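Local coordinates for protein branched-chain alpha-ketoacid decarboxylase (Lactococcus lactis, PDB 2VBF) that binds thiamine diphosphate and magnesium and probably decarboxylates branched-chain and aromatic alpha-keto acids to aldehydes, at residues G278-K283 with I287-F292; F405-I410 with S416-Q421; K256-T261 with G360-K365. One frame throughout, in Å; residues are numbered along the deposited sequence.

Contact 1. Residues G278-K283 with I287-F292; sequences GIYNGK and ISLKNF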
ATOM      1  N   GLY A 278      20.269  21.244 -21.308  1.00 14.86           N
ATOM      2  CA  GLY A 278      19.772  19.882 -21.355  1.00 14.76           C
ATOM      3  C   GLY A 278      19.951  19.232 -19.994  1.00 13.85           C
ATOM      4  O   GLY A 278      20.294  19.898 -19.002  1.00 13.83           O
ATOM      5  N   ILE A 279      19.711  17.927 -19.956  1.00 14.69           N
ATOM      6  CA  ILE A 279      19.826  17.135 -18.745  1.00 14.44           C
ATOM      7  C   ILE A 279      21.215  16.500 -18.630  1.00 14.87           C
ATOM      8  O   ILE A 279      21.657  15.772 -19.529  1.00 16.97           O
ATOM      9  CB  ILE A 279      18.782  16.004 -18.736  1.00 15.38           C
ATOM     10  CG1 ILE A 279      17.372  16.573 -18.850  1.00 14.83           C
ATOM     11  CG2 ILE A 279      18.939  15.128 -17.497  1.00 15.15           C
ATOM     12  CD1 ILE A 279      16.938  17.452 -17.684  1.00 16.15           C
ATOM     13  N   TYR A 280      21.904  16.805 -17.532  1.00 14.07           N
ATOM     14  CA  TYR A 280      23.178  16.175 -17.232  1.00 15.72           C
ATOM     15  C   TYR A 280      22.898  14.835 -16.560  1.00 18.15           C
ATOM     16  O   TYR A 280      22.245  14.789 -15.522  1.00 20.20           O
ATOM     17  CB  TYR A 280      24.007  17.055 -16.309  1.00 16.67           C
ATOM     18  CG  TYR A 280      25.379  16.498 -15.999  1.00 16.12           C
ATOM     19  CD1 TYR A 280      26.310  16.265 -17.012  1.00 16.56           C
ATOM     20  CD2 TYR A 280      25.752  16.210 -14.697  1.00 16.99           C
ATOM     21  CE1 TYR A 280      27.584  15.770 -16.725  1.00 16.58           C
ATOM     22  CE2 TYR A 280      27.019  15.714 -14.402  1.00 17.53           C
ATOM     23  CZ  TYR A 280      27.928  15.493 -15.421  1.00 16.02           C
ATOM     24  OH  TYR A 280      29.182  14.989 -15.127  1.00 18.70           O
ATOM     25  N   ASN A 281      23.392  13.754 -17.153  1.00 17.77           N
ATOM     26  CA  ASN A 281      23.222  12.417 -16.588  1.00 17.92           C
ATOM     27  C   ASN A 281      24.527  11.629 -16.683  1.00 17.68           C
ATOM     28  O   ASN A 281      24.575  10.555 -17.274  1.00 16.27           O
ATOM     29  CB  ASN A 281      22.072  11.706 -17.300  1.00 20.91           C
ATOM     30  CG  ASN A 281      21.582  10.453 -16.573  1.00 21.14           C
ATOM     31  OD1 ASN A 281      21.858  10.234 -15.393  1.00 22.44           O
ATOM     32  ND2 ASN A 281      20.826   9.627 -17.294  1.00 24.75           N
ATOM     33  N   GLY A 282      25.577  12.182 -16.083  1.00 18.15           N
ATOM     34  CA  GLY A 282      26.900  11.564 -16.092  1.00 18.93           C
ATOM     35  C   GLY A 282      27.357  11.203 -17.493  1.00 19.27           C
ATOM     36  O   GLY A 282      27.147  11.963 -18.443  1.00 18.05           O
ATOM     37  N   LYS A 283      27.965  10.029 -17.633  1.00 19.07           N
ATOM     38  CA  LYS A 283      28.525   9.619 -18.925  1.00 21.11           C
ATOM     39  C   LYS A 283      27.466   9.383 -20.005  1.00 20.73           C
ATOM     40  O   LYS A 283      27.801   9.362 -21.187  1.00 22.42           O
ATOM     41  CB  LYS A 283      29.432   8.387 -18.780  1.00 22.00           C
ATOM     42  CG  LYS A 283      28.711   7.047 -18.736  1.00 24.46           C
ATOM     43  CD  LYS A 283      29.692   5.908 -18.544  1.00 24.76           C
ATOM     44  CE  LYS A 283      29.006   4.554 -18.659  1.00 27.19           C
ATOM     45  NZ  LYS A 283      29.992   3.435 -18.516  1.00 28.33           N
ATOM     46  N   ILE A 287      26.972  14.464 -25.630  1.00 22.36           N
ATOM     47  CA  ILE A 287      28.414  14.749 -25.569  1.00 21.98           C
ATOM     48  C   ILE A 287      28.763  16.244 -25.390  1.00 21.01           C
ATOM     49  O   ILE A 287      29.577  16.590 -24.522  1.00 19.42           O
ATOM     50  CB  ILE A 287      29.175  14.111 -26.784  1.00 24.45           C
ATOM     51  CG1 ILE A 287      30.688  14.196 -26.604  1.00 26.23           C
ATOM     52  CG2 ILE A 287      28.724  14.713 -28.111  1.00 26.87           C
ATOM     53  CD1 ILE A 287      31.196  13.346 -25.478  1.00 26.20           C
ATOM     54  N   SER A 288      28.154  17.133 -26.176  1.00 20.55           N
ATOM     55  CA  SER A 288      28.456  18.567 -26.009  1.00 20.74           C
ATOM     56  C   SER A 288      28.060  19.075 -24.620  1.00 20.35           C
ATOM     57  O   SER A 288      28.784  19.869 -24.029  1.00 19.42           O
ATOM     58  CB  SER A 288      27.830  19.430 -27.104  1.00 22.45           C
ATOM     59  OG  SER A 288      26.429  19.550 -26.958  1.00 27.07           O
ATOM     60  N   LEU A 289      26.916  18.617 -24.103  1.00 18.89           N
ATOM     61  CA  LEU A 289      26.489  18.978 -22.746  1.00 18.39           C
ATOM     62  C   LEU A 289      27.477  18.480 -21.685  1.00 17.58           C
ATOM     63  O   LEU A 289      27.912  19.237 -20.817  1.00 17.98           O
ATOM     64  CB  LEU A 289      25.082  18.424 -22.473  1.00 16.85           C
ATOM     65  CG  LEU A 289      24.440  18.877 -21.160  1.00 19.13           C
ATOM     66  CD1 LEU A 289      22.921  18.891 -21.256  1.00 19.56           C
ATOM     67  CD2 LEU A 289      24.895  18.001 -20.021  1.00 20.83           C
ATOM     68  N   LYS A 290      27.818  17.199 -21.768  1.00 19.62           N
ATOM     69  CA  LYS A 290      28.805  16.581 -20.891  1.00 20.01           C
ATOM     70  C   LYS A 290      30.111  17.373 -20.858  1.00 17.95           C
ATOM     71  O   LYS A 290      30.604  17.739 -19.804  1.00 14.23           O
ATOM     72  CB  LYS A 290      29.089  15.168 -21.377  1.00 21.08           C
ATOM     73  CG  LYS A 290      29.862  14.339 -20.397  1.00 23.33           C
ATOM     74  CD  LYS A 290      29.717  12.864 -20.732  1.00 25.63           C
ATOM     75  CE  LYS A 290      30.821  12.331 -21.625  1.00 29.15           C
ATOM     76  NZ  LYS A 290      31.476  13.344 -22.477  1.00 32.99           N
ATOM     77  N   ASN A 291      30.649  17.665 -22.030  1.00 19.07           N
ATOM     78  CA  ASN A 291      31.890  18.414 -22.120  1.00 18.63           C
ATOM     79  C   ASN A 291      31.808  19.816 -21.509  1.00 17.18           C
ATOM     80  O   ASN A 291      32.764  20.273 -20.882  1.00 17.75           O
ATOM     81  CB  ASN A 291      32.318  18.531 -23.580  1.00 19.26           C
ATOM     82  CG  ASN A 291      32.742  17.198 -24.182  1.00 20.54           C
ATOM     83  OD1 ASN A 291      33.035  16.230 -23.465  1.00 20.98           O
ATOM     84  ND2 ASN A 291      32.781  17.145 -25.512  1.00 20.76           N
ATOM     85  N   PHE A 292      30.669  20.484 -21.695  1.00 16.36           N
ATOM     86  CA  PHE A 292      30.470  21.833 -21.200  1.00 17.86           C
ATOM     87  C   PHE A 292      30.454  21.822 -19.676  1.00 16.42           C
ATOM     88  O   PHE A 292      31.227  22.537 -19.021  1.00 17.80           O
ATOM     89  CB  PHE A 292      29.156  22.423 -21.746  1.00 17.46           C
ATOM     90  CG  PHE A 292      29.027  23.912 -21.539  1.00 17.74           C
ATOM     91  CD1 PHE A 292      29.210  24.789 -22.600  1.00 19.06           C
ATOM     92  CD2 PHE A 292      28.716  24.438 -20.288  1.00 17.57           C
ATOM     93  CE1 PHE A 292      29.098  26.159 -22.420  1.00 17.65           C
ATOM     94  CE2 PHE A 292      28.622  25.813 -20.094  1.00 17.57           C
ATOM     95  CZ  PHE A 292      28.808  26.679 -21.172  1.00 19.22           C
TER
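G278 and Y280 run past L289 and K290 on the first turns of helix 287-295, with CA atoms 6.9 Å apart for G278 and L289 and 6.7 Å apart for Y280 and K290. Segment 278-283 leaves the edge strand 276-279 of the central domain's Rossmann-like sheet, and the helix then leads back across it to strand 298-302, so the contact sits at the start of a beta-alpha-beta crossover. The two methyls of L289 straddle G278 and Y280. CD1 presses on the bare backbone of G278, 3.2 Å from its C atom, an approach made possible by the missing side chain. CD2 sits at the edge of the Y280 ring, near its plane and 3.8 Å from CD1 of the tyrosine. With CG anti to the backbone N (chi1 -177°), Y280 extends its ring along the helix flank, while G282 N lies 4.0 Å above the ring plane, over its centre. K290, with CG likewise anti (chi1 -168°), brings CD to 3.6 Å from G282 O; beyond CD the chain bends at its last two torsions. No hydrogen bond joins the segments, so they meet through van der Waals contacts of L289 and of the K290 chain. The polar end of Y280 is held elsewhere, its OH bonded to E294 OE2 farther along the helix and to H317 N, which should fix the ring beside L289.

Contact 2. Residues F405-I410 with S416-Q421; sequences FGASTI and SRFIGQ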
ATOM      1  N   PHE A 405      12.742   7.099 -18.725  1.00 16.37           N
ATOM      2  CA  PHE A 405      14.023   7.234 -19.417  1.00 17.61           C
ATOM      3  C   PHE A 405      13.901   7.878 -20.802  1.00 18.51           C
ATOM      4  O   PHE A 405      14.777   8.638 -21.202  1.00 21.22           O
ATOM      5  CB  PHE A 405      14.775   5.912 -19.417  1.00 20.74           C
ATOM      6  CG  PHE A 405      15.211   5.512 -18.043  1.00 22.12           C
ATOM      7  CD1 PHE A 405      16.201   6.238 -17.387  1.00 23.87           C
ATOM      8  CD2 PHE A 405      14.596   4.468 -17.376  1.00 23.59           C
ATOM      9  CE1 PHE A 405      16.596   5.902 -16.091  1.00 23.19           C
ATOM     10  CE2 PHE A 405      14.989   4.120 -16.086  1.00 24.66           C
ATOM     11  CZ  PHE A 405      15.985   4.845 -15.439  1.00 23.83           C
ATOM     12  N   GLY A 406      12.784   7.636 -21.481  1.00 15.68           N
ATOM     13  CA  GLY A 406      12.476   8.336 -22.725  1.00 15.91           C
ATOM     14  C   GLY A 406      12.090   9.795 -22.549  1.00 15.05           C
ATOM     15  O   GLY A 406      12.637  10.683 -23.224  1.00 16.70           O
ATOM     16  N   ALA A 407      11.137  10.048 -21.655  1.00 13.86           N
ATOM     17  CA  ALA A 407      10.599  11.393 -21.488  1.00 13.55           C
ATOM     18  C   ALA A 407      11.619  12.333 -20.833  1.00 13.84           C
ATOM     19  O   ALA A 407      11.553  13.548 -21.028  1.00 15.01           O
ATOM     20  CB  ALA A 407       9.311  11.360 -20.679  1.00 14.63           C
ATOM     21  N   SER A 408      12.547  11.782 -20.053  1.00 14.23           N
ATOM     22  CA  SER A 408      13.442  12.605 -19.235  1.00 15.48           C
ATOM     23  C   SER A 408      14.343  13.510 -20.077  1.00 16.58           C
ATOM     24  O   SER A 408      14.729  14.585 -19.616  1.00 19.53           O
ATOM     25  CB  SER A 408      14.298  11.757 -18.280  1.00 14.94           C
ATOM     26  OG  SER A 408      15.262  10.993 -18.981  1.00 18.31           O
ATOM     27  N   THR A 409      14.656  13.104 -21.306  1.00 18.32           N
ATOM     28  CA  THR A 409      15.572  13.907 -22.151  1.00 20.09           C
ATOM     29  C   THR A 409      14.868  14.850 -23.132  1.00 21.21           C
ATOM     30  O   THR A 409      15.537  15.536 -23.910  1.00 22.96           O
ATOM     31  CB  THR A 409      16.561  13.020 -22.931  1.00 21.55           C
ATOM     32  OG1 THR A 409      15.835  11.975 -23.582  1.00 22.69           O
ATOM     33  CG2 THR A 409      17.622  12.435 -21.980  1.00 24.09           C
ATOM     34  N   ILE A 410      13.542  14.916 -23.078  1.00 18.66           N
ATOM     35  CA  ILE A 410      12.822  15.832 -23.965  0.50 19.25           C
ATOM     36  C   ILE A 410      12.948  17.278 -23.458  1.00 18.83           C
ATOM     37  O   ILE A 410      12.922  17.552 -22.256  1.00 19.82           O
ATOM     38  CB  ILE A 410      11.341  15.404 -24.224  0.50 19.27           C
ATOM     39  CG1 ILE A 410      10.409  15.794 -23.073  0.50 19.38           C
ATOM     40  CG2 ILE A 410      11.251  13.909 -24.529  0.50 19.94           C
ATOM     41  CD1 ILE A 410       9.685  17.100 -23.313  0.50 21.30           C
ATOM     42  N   SER A 416       6.393  24.912 -19.014  1.00 18.58           N
ATOM     43  CA  SER A 416       6.063  23.506 -18.880  1.00 18.24           C
ATOM     44  C   SER A 416       6.852  22.865 -17.748  1.00 18.84           C
ATOM     45  O   SER A 416       7.967  23.297 -17.406  1.00 16.81           O
ATOM     46  CB  SER A 416       6.284  22.780 -20.201  1.00 18.68           C
ATOM     47  OG  SER A 416       5.270  23.143 -21.125  1.00 17.50           O
ATOM     48  N   ARG A 417       6.260  21.823 -17.169  1.00 17.14           N
ATOM     49  CA  ARG A 417       6.842  21.153 -16.024  1.00 17.18           C
ATOM     50  C   ARG A 417       6.927  19.650 -16.238  1.00 15.40           C
ATOM     51  O   ARG A 417       6.365  19.116 -17.191  1.00 12.54           O
ATOM     52  CB  ARG A 417       6.039  21.495 -14.795  1.00 18.85           C
ATOM     53  CG  ARG A 417       6.117  22.977 -14.519  1.00 20.87           C
ATOM     54  CD  ARG A 417       5.653  23.315 -13.149  1.00 23.98           C
ATOM     55  NE  ARG A 417       4.195  23.304 -13.021  1.00 26.52           N
ATOM     56  CZ  ARG A 417       3.377  24.243 -13.500  1.00 28.21           C
ATOM     57  NH1 ARG A 417       3.854  25.267 -14.201  1.00 29.29           N
ATOM     58  NH2 ARG A 417       2.065  24.144 -13.297  1.00 26.53           N
ATOM     59  N   PHE A 418       7.656  19.005 -15.339  1.00 13.69           N
ATOM     60  CA  PHE A 418       7.900  17.570 -15.383  1.00 13.44           C
ATOM     61  C   PHE A 418       7.740  17.021 -13.969  1.00 12.42           C
ATOM     62  O   PHE A 418       8.150  17.656 -12.987  1.00 12.00           O
ATOM     63  CB  PHE A 418       9.313  17.329 -15.897  1.00 13.40           C
ATOM     64  CG  PHE A 418       9.633  15.897 -16.191  1.00 14.24           C
ATOM     65  CD1 PHE A 418       9.458  15.384 -17.468  1.00 16.02           C
ATOM     66  CD2 PHE A 418      10.146  15.062 -15.197  1.00 14.52           C
ATOM     67  CE1 PHE A 418       9.783  14.052 -17.753  1.00 15.06           C
ATOM     68  CE2 PHE A 418      10.466  13.745 -15.478  1.00 15.43           C
ATOM     69  CZ  PHE A 418      10.283  13.240 -16.759  1.00 13.79           C
ATOM     70  N   ILE A 419       7.137  15.841 -13.874  1.00 10.83           N
ATOM     71  CA  ILE A 419       7.104  15.079 -12.646  1.00 11.32           C
ATOM     72  C   ILE A 419       7.632  13.662 -12.936  1.00 10.58           C
ATOM     73  O   ILE A 419       7.104  12.941 -13.785  1.00 11.52           O
ATOM     74  CB  ILE A 419       5.712  15.019 -12.034  1.00 10.92           C
ATOM     75  CG1 ILE A 419       5.287  16.407 -11.552  1.00 12.42           C
ATOM     76  CG2 ILE A 419       5.705  13.980 -10.888  1.00 11.76           C
ATOM     77  CD1 ILE A 419       3.861  16.466 -10.973  1.00 11.88           C
ATOM     78  N   GLY A 420       8.718  13.325 -12.256  1.00 12.27           N
ATOM     79  CA  GLY A 420       9.296  11.987 -12.243  1.00 11.82           C
ATOM     80  C   GLY A 420       9.880  11.753 -10.854  1.00 12.31           C
ATOM     81  O   GLY A 420      10.154  12.699 -10.116  1.00  9.90           O
ATOM     82  N   GLN A 421      10.071  10.489 -10.499  1.00 10.33           N
ATOM     83  CA  GLN A 421      10.438  10.112  -9.132  1.00 10.83           C
ATOM     84  C   GLN A 421      11.661   9.191  -9.166  1.00 10.34           C
ATOM     85  O   GLN A 421      11.586   8.040  -8.757  1.00 10.35           O
ATOM     86  CB  GLN A 421       9.243   9.425  -8.472  1.00 11.51           C
ATOM     87  CG  GLN A 421       9.294   9.320  -6.958  1.00 10.22           C
ATOM     88  CD  GLN A 421       8.249   8.376  -6.404  1.00 12.47           C
ATOM     89  OE1 GLN A 421       8.005   7.297  -6.967  1.00 13.31           O
ATOM     90  NE2 GLN A 421       7.623   8.765  -5.298  1.00 11.49           N
TER
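The F418 ring points its far end at A407 and S408, near the end of helix 402-407. Its CE1 atom lies 4.0 Å from A407 CB and 3.8 Å from A407 O, while CZ faces S408 CA at 4.1 Å. A407 O and S408 CA approach the ring obliquely. The first torsion of F418 places CG anti to the backbone N (chi1 -171°), which sends the ring straight out from strand 417-419 and across to the helix. On its other long side the ring passes its own segment again, with CE2 3.9 Å from CA of G420.

These pieces belong to one beta-alpha-beta unit of the C-terminal thiamine diphosphate-binding domain: strand 394-398, helix 402-407 and strand 417-419, which pairs in parallel with the first strand and lies at the sheet's outer end within the chain. A407 and F418 both also touch strand 394-398, at A398 and I396 respectively, so the aromatic ring fills the angle between helix and sheet. A type I turn runs from A407 to I410, whose I410 N donates to A407 O over 3.2 Å. K266 NZ donates to S408 O and I410 O, tying the turn to the central-domain part of the chain.

No hydrogen bond crosses between the segments. Helix end and edge strand therefore meet through a buried phenyl ring, an alanine methyl and backbone atoms, while A407 O is bonded by I410 N, and S408 O and I410 O by K266 NZ.

Contact 3. Residues K256-T261 with G360-K365; sequences KLPITT and GQYIDK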
ATOM      1  N   LYS A 256      21.967  35.285 -17.994  1.00 18.62           N
ATOM      2  CA  LYS A 256      22.304  34.462 -19.168  1.00 19.32           C
ATOM      3  C   LYS A 256      23.204  33.271 -18.839  1.00 17.03           C
ATOM      4  O   LYS A 256      23.812  32.693 -19.736  1.00 16.62           O
ATOM      5  CB  LYS A 256      22.939  35.311 -20.286  1.00 20.84           C
ATOM      6  CG  LYS A 256      22.156  36.566 -20.595  1.00 23.68           C
ATOM      7  CD  LYS A 256      22.681  37.250 -21.850  1.00 24.21           C
ATOM      8  CE  LYS A 256      21.927  38.563 -22.129  1.00 26.07           C
ATOM      9  NZ  LYS A 256      22.007  39.501 -20.967  1.00 29.96           N
ATOM     10  N   LEU A 257      23.261  32.892 -17.561  1.00 14.98           N
ATOM     11  CA  LEU A 257      24.180  31.836 -17.121  1.00 15.31           C
ATOM     12  C   LEU A 257      23.771  30.496 -17.710  1.00 15.11           C
ATOM     13  O   LEU A 257      22.580  30.178 -17.738  1.00 16.36           O
ATOM     14  CB  LEU A 257      24.206  31.730 -15.594  1.00 15.70           C
ATOM     15  CG  LEU A 257      24.939  32.846 -14.841  1.00 16.14           C
ATOM     16  CD1 LEU A 257      24.515  32.876 -13.375  1.00 16.21           C
ATOM     17  CD2 LEU A 257      26.465  32.680 -14.976  1.00 16.66           C
ATOM     18  N   PRO A 258      24.750  29.696 -18.187  1.00 14.07           N
ATOM     19  CA  PRO A 258      24.432  28.328 -18.602  1.00 13.91           C
ATOM     20  C   PRO A 258      23.834  27.535 -17.438  1.00 13.88           C
ATOM     21  O   PRO A 258      24.272  27.692 -16.296  1.00 12.59           O
ATOM     22  CB  PRO A 258      25.799  27.750 -19.013  1.00 13.70           C
ATOM     23  CG  PRO A 258      26.643  28.946 -19.300  1.00 13.87           C
ATOM     24  CD  PRO A 258      26.177  30.009 -18.374  1.00 14.73           C
ATOM     25  N   ILE A 259      22.816  26.733 -17.735  1.00 13.54           N
ATOM     26  CA  ILE A 259      22.157  25.923 -16.707  1.00 13.65           C
ATOM     27  C   ILE A 259      21.749  24.545 -17.223  1.00 12.59           C
ATOM     28  O   ILE A 259      21.319  24.377 -18.369  1.00 13.14           O
ATOM     29  CB  ILE A 259      20.917  26.647 -16.087  1.00 14.32           C
ATOM     30  CG1 ILE A 259      20.286  25.800 -14.960  1.00 16.96           C
ATOM     31  CG2 ILE A 259      19.867  26.965 -17.157  1.00 12.49           C
ATOM     32  CD1 ILE A 259      19.476  26.591 -13.963  1.00 15.19           C
ATOM     33  N   THR A 260      21.916  23.569 -16.338  1.00 14.12           N
ATOM     34  CA  THR A 260      21.481  22.206 -16.557  1.00 12.63           C
ATOM     35  C   THR A 260      20.725  21.749 -15.305  1.00 13.23           C
ATOM     36  O   THR A 260      20.792  22.400 -14.264  1.00 12.62           O
ATOM     37  CB  THR A 260      22.699  21.290 -16.875  1.00 12.29           C
ATOM     38  OG1 THR A 260      22.253  19.973 -17.205  1.00 14.59           O
ATOM     39  CG2 THR A 260      23.709  21.248 -15.723  1.00 10.46           C
ATOM     40  N   THR A 261      19.956  20.673 -15.439  1.00 12.90           N
ATOM     41  CA  THR A 261      19.409  19.951 -14.296  1.00 12.46           C
ATOM     42  C   THR A 261      19.713  18.472 -14.475  1.00 12.45           C
ATOM     43  O   THR A 261      20.003  18.002 -15.583  1.00 13.08           O
ATOM     44  CB  THR A 261      17.869  20.137 -14.128  1.00 12.63           C
ATOM     45  OG1 THR A 261      17.167  19.346 -15.098  1.00 12.11           O
ATOM     46  CG2 THR A 261      17.466  21.605 -14.277  1.00 12.52           C
ATOM     47  N   GLY A 360      29.563  34.215 -23.120  1.00 23.78           N
ATOM     48  CA  GLY A 360      30.056  33.129 -23.939  1.00 24.47           C
ATOM     49  C   GLY A 360      28.932  32.434 -24.667  1.00 23.30           C
ATOM     50  O   GLY A 360      27.816  32.938 -24.749  1.00 23.28           O
ATOM     51  N   GLN A 361      29.253  31.261 -25.195  1.00 24.55           N
ATOM     52  CA  GLN A 361      28.323  30.467 -25.965  1.00 26.14           C
ATOM     53  C   GLN A 361      27.779  29.343 -25.099  1.00 25.08           C
ATOM     54  O   GLN A 361      28.272  29.093 -23.997  1.00 23.50           O
ATOM     55  CB  GLN A 361      29.025  29.874 -27.188  1.00 28.69           C
ATOM     56  CG  GLN A 361      29.518  30.913 -28.193  1.00 32.44           C
ATOM     57  CD  GLN A 361      28.393  31.791 -28.710  1.00 35.88           C
ATOM     58  OE1 GLN A 361      28.363  33.001 -28.450  1.00 38.97           O
ATOM     59  NE2 GLN A 361      27.444  31.184 -29.422  1.00 37.28           N
ATOM     60  N   TYR A 362      26.744  28.685 -25.605  1.00 24.65           N
ATOM     61  CA  TYR A 362      26.181  27.515 -24.946  1.00 24.74           C
ATOM     62  C   TYR A 362      26.595  26.317 -25.806  1.00 25.89           C
ATOM     63  O   TYR A 362      27.759  26.216 -26.185  1.00 25.42           O
ATOM     64  CB  TYR A 362      24.666  27.688 -24.802  1.00 22.10           C
ATOM     65  CG  TYR A 362      24.308  28.991 -24.113  1.00 21.29           C
ATOM     66  CD1 TYR A 362      24.738  29.255 -22.813  1.00 20.46           C
ATOM     67  CD2 TYR A 362      23.560  29.969 -24.767  1.00 20.76           C
ATOM     68  CE1 TYR A 362      24.428  30.445 -22.178  1.00 19.60           C
ATOM     69  CE2 TYR A 362      23.237  31.166 -24.138  1.00 21.34           C
ATOM     70  CZ  TYR A 362      23.678  31.401 -22.846  1.00 20.61           C
ATOM     71  OH  TYR A 362      23.356  32.584 -22.225  1.00 21.50           O
ATOM     72  N   ILE A 363      25.672  25.404 -26.080  1.00 26.71           N
ATOM     73  CA  ILE A 363      25.938  24.295 -26.978  1.00 29.21           C
ATOM     74  C   ILE A 363      24.891  24.310 -28.074  1.00 31.55           C
ATOM     75  O   ILE A 363      23.796  24.844 -27.876  1.00 32.66           O
ATOM     76  CB  ILE A 363      25.927  22.948 -26.208  1.00 28.61           C
ATOM     77  CG1 ILE A 363      24.554  22.666 -25.587  1.00 28.28           C
ATOM     78  CG2 ILE A 363      27.007  22.939 -25.129  1.00 27.52           C
ATOM     79  CD1 ILE A 363      24.508  21.348 -24.830  1.00 28.31           C
ATOM     80  N   ASP A 364      25.229  23.734 -29.223  1.00 34.67           N
ATOM     81  CA  ASP A 364      24.323  23.741 -30.365  1.00 37.44           C
ATOM     82  C   ASP A 364      23.071  22.959 -30.010  1.00 38.91           C
ATOM     83  O   ASP A 364      23.149  21.817 -29.557  1.00 39.31           O
ATOM     84  CB  ASP A 364      24.989  23.137 -31.608  1.00 39.27           C
ATOM     85  CG  ASP A 364      26.157  23.976 -32.125  1.00 41.58           C
ATOM     86  OD1 ASP A 364      26.452  25.043 -31.536  1.00 44.53           O
ATOM     87  OD2 ASP A 364      26.786  23.564 -33.127  1.00 44.84           O
ATOM     88  N   LYS A 365      21.920  23.595 -30.182  1.00 40.83           N
ATOM     89  CA  LYS A 365      20.646  22.924 -29.983  1.00 42.37           C
ATOM     90  C   LYS A 365      20.248  22.230 -31.279  1.00 43.37           C
ATOM     91  O   LYS A 365      20.267  22.840 -32.352  1.00 43.87           O
ATOM     92  CB  LYS A 365      19.558  23.914 -29.546  1.00 43.18           C
ATOM     93  CG  LYS A 365      19.504  24.139 -28.029  1.00 43.63           C
ATOM     94  CD  LYS A 365      18.069  24.145 -27.498  1.00 43.54           C
ATOM     95  CE  LYS A 365      18.030  24.038 -25.978  1.00 43.54           C
ATOM     96  NZ  LYS A 365      18.597  25.233 -25.299  1.00 43.79           N
TER
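Y362 lays the edge of its ring along P258 and reaches past it to the backbone of K256. The proline belongs to the joint between helix 245-255 and strand 259-261, the closing half of a beta-alpha-beta unit that begins with strand 231-235 in the Rossmann-like central domain; the tyrosine comes from the long irregular linker between helices 343-348 and 379-389. The two side chains cross at about a right angle. P258 CG sits in the plane of the tyrosine ring, 3.9 Å from its CE1, so the pyrrolidine meets an aromatic edge and not a face. CG of Y362 stands anti to its carbonyl carbon (chi1 -54°), which swings the ring toward P258 and K256.

K256 is the first residue beyond helix 245-255 to leave helical geometry, with a positive phi. Its CB approaches the tyrosine hydroxyl, to 3.4 Å from OH, while the rest of its chain leads away toward E357, with which NZ makes a weak, long ion pair. The linker is fastened at further points nearby: Y362 also touches S275 and L277, I363 rests on S288, L289 and F292 of helix 287-295, and K365 NZ donates to F276 O. In this way an extended chain without regular structure is pinned along the edge of the central sheet, at strand 276-279 and helix 287-295.

The one hydrogen bond between the segments runs from Y362 OH to K256 O, a short 2.5 Å, with a C=O...donor angle of 130° and the hydroxyl tilted 17° from the carbonyl plane.

Contacts 1 and 3 both reach one sheet of the central domain, through neighbouring strands 276-279 and 259-261; their centres are 11 Å apart, and contact 1 is nested within the loop that contact 3 closes. T260 OG1 probably bonds to G278 O over 2.7 Å, and Y280 N probably to T261 O over 3.0 Å. Contact 2 follows later, in the C-terminal thiamine diphosphate-binding domain, yet touches contact 1 by packing of I279 CG1 on S408 O at 3.4 Å. Its nearest atoms stay about 7 Å from contact 3. Contacts 1 and 3 lie away from the cofactor and metal sites, whereas the A407 side chain of contact 2 is about 11 Å from thiamine diphosphate.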